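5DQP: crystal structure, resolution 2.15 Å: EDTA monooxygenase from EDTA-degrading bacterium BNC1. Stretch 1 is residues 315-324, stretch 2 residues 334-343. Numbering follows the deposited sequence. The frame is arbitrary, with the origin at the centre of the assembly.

Stretch 1, residues 315-324: VLQEKDFNLP
Stretch 2 (334-343) LKSMVDVALD

Residues 334-343 lie within a continuous α-helix that extends beyond both ends of the stretch, with successive i to i+4 bonds such as V338 N to L334 O (3.1 Å) and L342 N to V338 O (3.0 Å). Residues 315-324 form a mostly extended segment interrupted by a 3-10 turn at 318-320, where phi/psi runs from -49/-47° at E318 to -77/-23° at D320. The turn is held by D320 N to Q317 O (2.8 Å) and F321 N to E318 O (3.2 Å), and D320, at chi1 m, accepts a further bond on OD2 from Q317 N (2.6 Å). The segment runs antiparallel to the helix: CA of L316 lies 6.8 Å from CA of A341, CA of F321 7.7 Å from CA of V338, and CA of L323 7.2 Å from CA of L334.

No direct hydrogen bond crosses the contact; a single water bridges it instead, donating to L316 O (2.6 Å) and A341 O (2.9 Å).

The packing is largely apolar and buries 458 Å² in total. F321 (chi1 m, chi2 -82°) points toward the helix and receives V338 (chi1 t) over one ring face; V338 CG2 sits 3.9 Å from the F321 ring centroid, 18° off the normal, in a CH-pi contact. A341 CB approaches F321 CZ at 3.9 Å and L316 CD1 at 4.1 Å, its small side chain accommodating both. L342 (m, t) starts sideways, but its end reaches in: CD2 lies near the ring plane, 4.3 Å from F321 CE2, and makes a van der Waals contact with E318 N at 3.6 Å. L323 (m, t) places CD2 4.0 Å from V338 CG2 and CD1 4.1 Å from L334 CB. Finally, P324 CG meets L334 CD1 at 4.2 Å, with L334 also m, t.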

ATOM      1  N   VAL A 315     -29.574 -39.817  -9.471  1.00 26.06           N
ATOM      2  CA  VAL A 315     -29.741 -38.975  -8.298  1.00 22.25           C
ATOM      3  C   VAL A 315     -29.300 -39.750  -7.071  1.00 28.03           C
ATOM      4  O   VAL A 315     -29.834 -40.828  -6.774  1.00 24.69           O
ATOM      5  CB  VAL A 315     -31.188 -38.514  -8.147  1.00 23.53           C
ATOM      6  CG1 VAL A 315     -31.354 -37.838  -6.764  1.00 27.05           C
ATOM      7  CG2 VAL A 315     -31.556 -37.579  -9.267  1.00 22.80           C
ATOM      8  N   LEU A 316     -28.345 -39.183  -6.339  1.00 25.33           N
ATOM      9  CA  LEU A 316     -27.818 -39.810  -5.136  1.00 27.10           C
ATOM     10  C   LEU A 316     -28.834 -39.775  -4.001  1.00 28.27           C
ATOM     11  O   LEU A 316     -29.607 -38.822  -3.850  1.00 24.52           O
ATOM     12  CB  LEU A 316     -26.546 -39.097  -4.703  1.00 22.97           C
ATOM     13  CG  LEU A 316     -25.365 -39.289  -5.638  1.00 24.80           C
ATOM     14  CD1 LEU A 316     -24.308 -38.190  -5.410  1.00 24.48           C
ATOM     15  CD2 LEU A 316     -24.772 -40.659  -5.392  1.00 28.39           C
ATOM     16  N   GLN A 317     -28.806 -40.824  -3.190  1.00 23.48           N
ATOM     17  CA  GLN A 317     -29.650 -40.947  -2.016  1.00 32.57           C
ATOM     18  C   GLN A 317     -28.776 -41.091  -0.785  1.00 30.60           C
ATOM     19  O   GLN A 317     -27.618 -41.518  -0.862  1.00 30.46           O
ATOM     20  CB  GLN A 317     -30.597 -42.156  -2.107  1.00 34.77           C
ATOM     21  CG  GLN A 317     -31.578 -42.102  -3.277  1.00 38.12           C
ATOM     22  CD  GLN A 317     -32.732 -43.051  -3.068  1.00 60.90           C
ATOM     23  OE1 GLN A 317     -32.647 -44.223  -3.424  1.00 50.29           O
ATOM     24  NE2 GLN A 317     -33.815 -42.556  -2.464  1.00 66.75           N
ATOM     25  N   GLU A 318     -29.370 -40.751   0.357  1.00 28.21           N
ATOM     26  CA  GLU A 318     -28.681 -40.864   1.638  1.00 37.33           C
ATOM     27  C   GLU A 318     -28.019 -42.229   1.798  1.00 36.49           C
ATOM     28  O   GLU A 318     -26.845 -42.324   2.176  1.00 38.19           O
ATOM     29  CB  GLU A 318     -29.673 -40.609   2.777  1.00 43.73           C
ATOM     30  CG  GLU A 318     -29.304 -41.321   4.068  1.00 56.41           C
ATOM     31  CD  GLU A 318     -27.985 -40.829   4.656  1.00 75.76           C
ATOM     32  OE1 GLU A 318     -27.768 -39.588   4.678  1.00 58.53           O
ATOM     33  OE2 GLU A 318     -27.169 -41.682   5.091  1.00 69.89           O
ATOM     34  N   LYS A 319     -28.758 -43.297   1.501  1.00 34.09           N
ATOM     35  CA  LYS A 319     -28.235 -44.654   1.650  1.00 40.09           C
ATOM     36  C   LYS A 319     -27.050 -44.944   0.733  1.00 37.09           C
ATOM     37  O   LYS A 319     -26.376 -45.956   0.922  1.00 38.63           O
ATOM     38  CB  LYS A 319     -29.344 -45.681   1.373  1.00 42.00           C
ATOM     39  CG  LYS A 319     -30.602 -45.487   2.221  1.00 58.21           C
ATOM     40  CD  LYS A 319     -31.723 -46.439   1.800  1.00 81.95           C
ATOM     41  CE  LYS A 319     -32.963 -46.273   2.679  1.00 62.34           C
ATOM     42  NZ  LYS A 319     -33.974 -47.351   2.438  1.00 77.98           N
ATOM     43  N   ASP A 320     -26.805 -44.122  -0.287  1.00 35.25           N
ATOM     44  CA  ASP A 320     -25.709 -44.415  -1.201  1.00 32.91           C
ATOM     45  C   ASP A 320     -24.351 -44.075  -0.610  1.00 32.14           C
ATOM     46  O   ASP A 320     -23.342 -44.621  -1.059  1.00 31.37           O
ATOM     47  CB  ASP A 320     -25.855 -43.640  -2.511  1.00 36.89           C
ATOM     48  CG  ASP A 320     -27.115 -43.993  -3.284  1.00 36.08           C
ATOM     49  OD1 ASP A 320     -27.558 -45.160  -3.255  1.00 34.92           O
ATOM     50  OD2 ASP A 320     -27.648 -43.078  -3.948  1.00 32.49           O
ATOM     51  N   PHE A 321     -24.300 -43.179   0.373  1.00 30.12           N
ATOM     52  CA  PHE A 321     -23.038 -42.685   0.913  1.00 33.69           C
ATOM     53  C   PHE A 321     -22.557 -43.554   2.065  1.00 34.08           C
ATOM     54  O   PHE A 321     -23.347 -43.956   2.922  1.00 34.27           O
ATOM     55  CB  PHE A 321     -23.193 -41.254   1.408  1.00 27.88           C
ATOM     56  CG  PHE A 321     -23.601 -40.279   0.342  1.00 35.71           C
ATOM     57  CD1 PHE A 321     -22.656 -39.736  -0.510  1.00 28.73           C
ATOM     58  CD2 PHE A 321     -24.928 -39.898   0.203  1.00 29.47           C
ATOM     59  CE1 PHE A 321     -23.023 -38.835  -1.494  1.00 30.66           C
ATOM     60  CE2 PHE A 321     -25.300 -38.989  -0.781  1.00 31.62           C
ATOM     61  CZ  PHE A 321     -24.338 -38.453  -1.623  1.00 27.85           C
ATOM     62  N   ASN A 322     -21.248 -43.829   2.094  1.00 31.95           N
ATOM     63  CA  ASN A 322     -20.624 -44.524   3.225  1.00 33.02           C
ATOM     64  C   ASN A 322     -19.354 -43.743   3.568  1.00 33.79           C
ATOM     65  O   ASN A 322     -18.255 -44.065   3.108  1.00 28.28           O
ATOM     66  CB  ASN A 322     -20.346 -45.999   2.889  1.00 34.20           C
ATOM     67  CG  ASN A 322     -21.594 -46.735   2.433  1.00 38.01           C
ATOM     68  OD1 ASN A 322     -22.389 -47.206   3.251  1.00 47.99           O
ATOM     69  ND2 ASN A 322     -21.780 -46.826   1.119  1.00 39.11           N
ATOM     70  N   LEU A 323     -19.516 -42.683   4.350  1.00 32.41           N
ATOM     71  CA  LEU A 323     -18.392 -41.797   4.602  1.00 33.81           C
ATOM     72  C   LEU A 323     -17.361 -42.513   5.464  1.00 36.53           C
ATOM     73  O   LEU A 323     -17.706 -43.040   6.528  1.00 36.20           O
ATOM     74  CB  LEU A 323     -18.840 -40.505   5.279  1.00 28.60           C
ATOM     75  CG  LEU A 323     -19.732 -39.556   4.473  1.00 30.01           C
ATOM     76  CD1 LEU A 323     -19.886 -38.225   5.208  1.00 25.62           C
ATOM     77  CD2 LEU A 323     -19.206 -39.346   3.055  1.00 25.51           C
ATOM     78  N   PRO A 324     -16.100 -42.547   5.054  1.00 36.08           N
ATOM     79  CA  PRO A 324     -15.078 -43.181   5.894  1.00 41.39           C
ATOM     80  C   PRO A 324     -14.991 -42.507   7.259  1.00 46.80           C
ATOM     81  O   PRO A 324     -15.083 -41.282   7.376  1.00 45.60           O
ATOM     82  CB  PRO A 324     -13.789 -43.006   5.081  1.00 44.67           C
ATOM     83  CG  PRO A 324     -14.076 -41.890   4.115  1.00 38.66           C
ATOM     84  CD  PRO A 324     -15.548 -41.975   3.812  1.00 35.88           C
ATOM     85  N   LEU A 334     -16.475 -33.748   3.645  1.00 31.24           N
ATOM     86  CA  LEU A 334     -17.265 -34.864   3.124  1.00 30.46           C
ATOM     87  C   LEU A 334     -18.734 -34.688   3.475  1.00 28.18           C
ATOM     88  O   LEU A 334     -19.615 -34.875   2.633  1.00 24.20           O
ATOM     89  CB  LEU A 334     -16.733 -36.198   3.674  1.00 31.23           C
ATOM     90  CG  LEU A 334     -15.248 -36.504   3.421  1.00 39.01           C
ATOM     91  CD1 LEU A 334     -14.795 -37.789   4.128  1.00 36.48           C
ATOM     92  CD2 LEU A 334     -14.938 -36.571   1.911  1.00 32.62           C
ATOM     93  N   LYS A 335     -19.020 -34.320   4.718  1.00 26.16           N
ATOM     94  CA  LYS A 335     -20.413 -34.148   5.106  1.00 32.78           C
ATOM     95  C   LYS A 335     -21.060 -32.989   4.349  1.00 31.65           C
ATOM     96  O   LYS A 335     -22.250 -33.046   4.012  1.00 27.43           O
ATOM     97  CB  LYS A 335     -20.511 -33.942   6.614  1.00 36.13           C
ATOM     98  CG  LYS A 335     -21.921 -34.101   7.121  1.00 59.91           C
ATOM     99  CD  LYS A 335     -22.506 -35.443   6.658  1.00 72.58           C
ATOM    100  CE  LYS A 335     -24.026 -35.389   6.469  1.00 58.20           C
ATOM    101  NZ  LYS A 335     -24.392 -34.373   5.446  1.00 40.58           N
ATOM    102  N   SER A 336     -20.287 -31.952   4.038  1.00 26.98           N
ATOM    103  CA  SER A 336     -20.830 -30.845   3.264  1.00 30.51           C
ATOM    104  C   SER A 336     -21.224 -31.311   1.872  1.00 29.13           C
ATOM    105  O   SER A 336     -22.272 -30.925   1.345  1.00 26.28           O
ATOM    106  CB  SER A 336     -19.808 -29.715   3.179  1.00 29.74           C
ATOM    107  OG  SER A 336     -20.376 -28.619   2.498  1.00 32.68           O
ATOM    108  N   MET A 337     -20.387 -32.147   1.266  1.00 24.02           N
ATOM    109  CA  MET A 337     -20.690 -32.666  -0.053  1.00 27.52           C
ATOM    110  C   MET A 337     -21.955 -33.506  -0.035  1.00 27.43           C
ATOM    111  O   MET A 337     -22.723 -33.483  -0.999  1.00 20.28           O
ATOM    112  CB  MET A 337     -19.509 -33.479  -0.563  1.00 25.49           C
ATOM    113  CG  MET A 337     -18.379 -32.620  -1.091  1.00 33.34           C
ATOM    114  SD  MET A 337     -17.168 -33.714  -1.864  1.00 39.08           S
ATOM    115  CE  MET A 337     -16.400 -34.400  -0.398  1.00 36.72           C
ATOM    116  N   VAL A 338     -22.193 -34.249   1.047  1.00 21.10           N
ATOM    117  CA  VAL A 338     -23.423 -35.030   1.133  1.00 23.15           C
ATOM    118  C   VAL A 338     -24.630 -34.106   1.198  1.00 24.80           C
ATOM    119  O   VAL A 338     -25.622 -34.303   0.481  1.00 23.21           O
ATOM    120  CB  VAL A 338     -23.382 -35.998   2.329  1.00 26.43           C
ATOM    121  CG1 VAL A 338     -24.742 -36.592   2.522  1.00 27.85           C
ATOM    122  CG2 VAL A 338     -22.378 -37.088   2.050  1.00 28.94           C
ATOM    123  N   ASP A 339     -24.545 -33.064   2.026  1.00 23.00           N
ATOM    124  CA  ASP A 339     -25.643 -32.105   2.156  1.00 27.36           C
ATOM    125  C   ASP A 339     -25.938 -31.417   0.822  1.00 23.63           C
ATOM    126  O   ASP A 339     -27.102 -31.256   0.442  1.00 26.93           O
ATOM    127  CB  ASP A 339     -25.290 -31.078   3.235  1.00 32.16           C
ATOM    128  CG  ASP A 339     -26.478 -30.224   3.651  1.00 55.32           C
ATOM    129  OD1 ASP A 339     -27.629 -30.583   3.296  1.00 66.24           O
ATOM    130  OD2 ASP A 339     -26.263 -29.201   4.354  1.00 55.63           O
ATOM    131  N   VAL A 340     -24.897 -31.016   0.096  1.00 20.87           N
ATOM    132  CA  VAL A 340     -25.085 -30.421  -1.228  1.00 23.19           C
ATOM    133  C   VAL A 340     -25.794 -31.395  -2.157  1.00 25.17           C
ATOM    134  O   VAL A 340     -26.762 -31.037  -2.836  1.00 19.26           O
ATOM    135  CB  VAL A 340     -23.741 -29.976  -1.823  1.00 18.36           C
ATOM    136  CG1 VAL A 340     -23.949 -29.538  -3.275  1.00 19.27           C
ATOM    137  CG2 VAL A 340     -23.169 -28.819  -1.025  1.00 22.96           C
ATOM    138  N   ALA A 341     -25.318 -32.643  -2.209  1.00 20.48           N
ATOM    139  CA  ALA A 341     -25.898 -33.584  -3.161  1.00 19.96           C
ATOM    140  C   ALA A 341     -27.370 -33.838  -2.860  1.00 23.25           C
ATOM    141  O   ALA A 341     -28.192 -33.927  -3.779  1.00 21.62           O
ATOM    142  CB  ALA A 341     -25.116 -34.900  -3.155  1.00 19.36           C
ATOM    143  N   LEU A 342     -27.724 -33.964  -1.578  1.00 21.28           N
ATOM    144  CA  LEU A 342     -29.115 -34.239  -1.237  1.00 26.60           C
ATOM    145  C   LEU A 342     -29.984 -33.003  -1.406  1.00 25.86           C
ATOM    146  O   LEU A 342     -31.083 -33.093  -1.971  1.00 24.26           O
ATOM    147  CB  LEU A 342     -29.219 -34.771   0.189  1.00 25.21           C
ATOM    148  CG  LEU A 342     -28.553 -36.132   0.373  1.00 29.60           C
ATOM    149  CD1 LEU A 342     -28.632 -36.515   1.825  1.00 35.09           C
ATOM    150  CD2 LEU A 342     -29.186 -37.218  -0.529  1.00 24.22           C
ATOM    151  N   ASP A 343     -29.514 -31.837  -0.931  1.00 22.27           N
ATOM    152  CA  ASP A 343     -30.329 -30.628  -1.028  1.00 24.92           C
ATOM    153  C   ASP A 343     -30.647 -30.274  -2.473  1.00 27.07           C
ATOM    154  O   ASP A 343     -31.746 -29.792  -2.762  1.00 24.34           O
ATOM    155  CB  ASP A 343     -29.656 -29.416  -0.378  1.00 23.44           C
ATOM    156  CG  ASP A 343     -30.557 -28.145  -0.461  1.00 29.26           C
ATOM    157  OD1 ASP A 343     -31.729 -28.223  -0.017  1.00 25.98           O
ATOM    158  OD2 ASP A 343     -30.131 -27.082  -0.986  1.00 30.35           O
TER
HETATM  159  O   HOH W   1     -29.904 -36.242  -4.180  1.00 28.96           O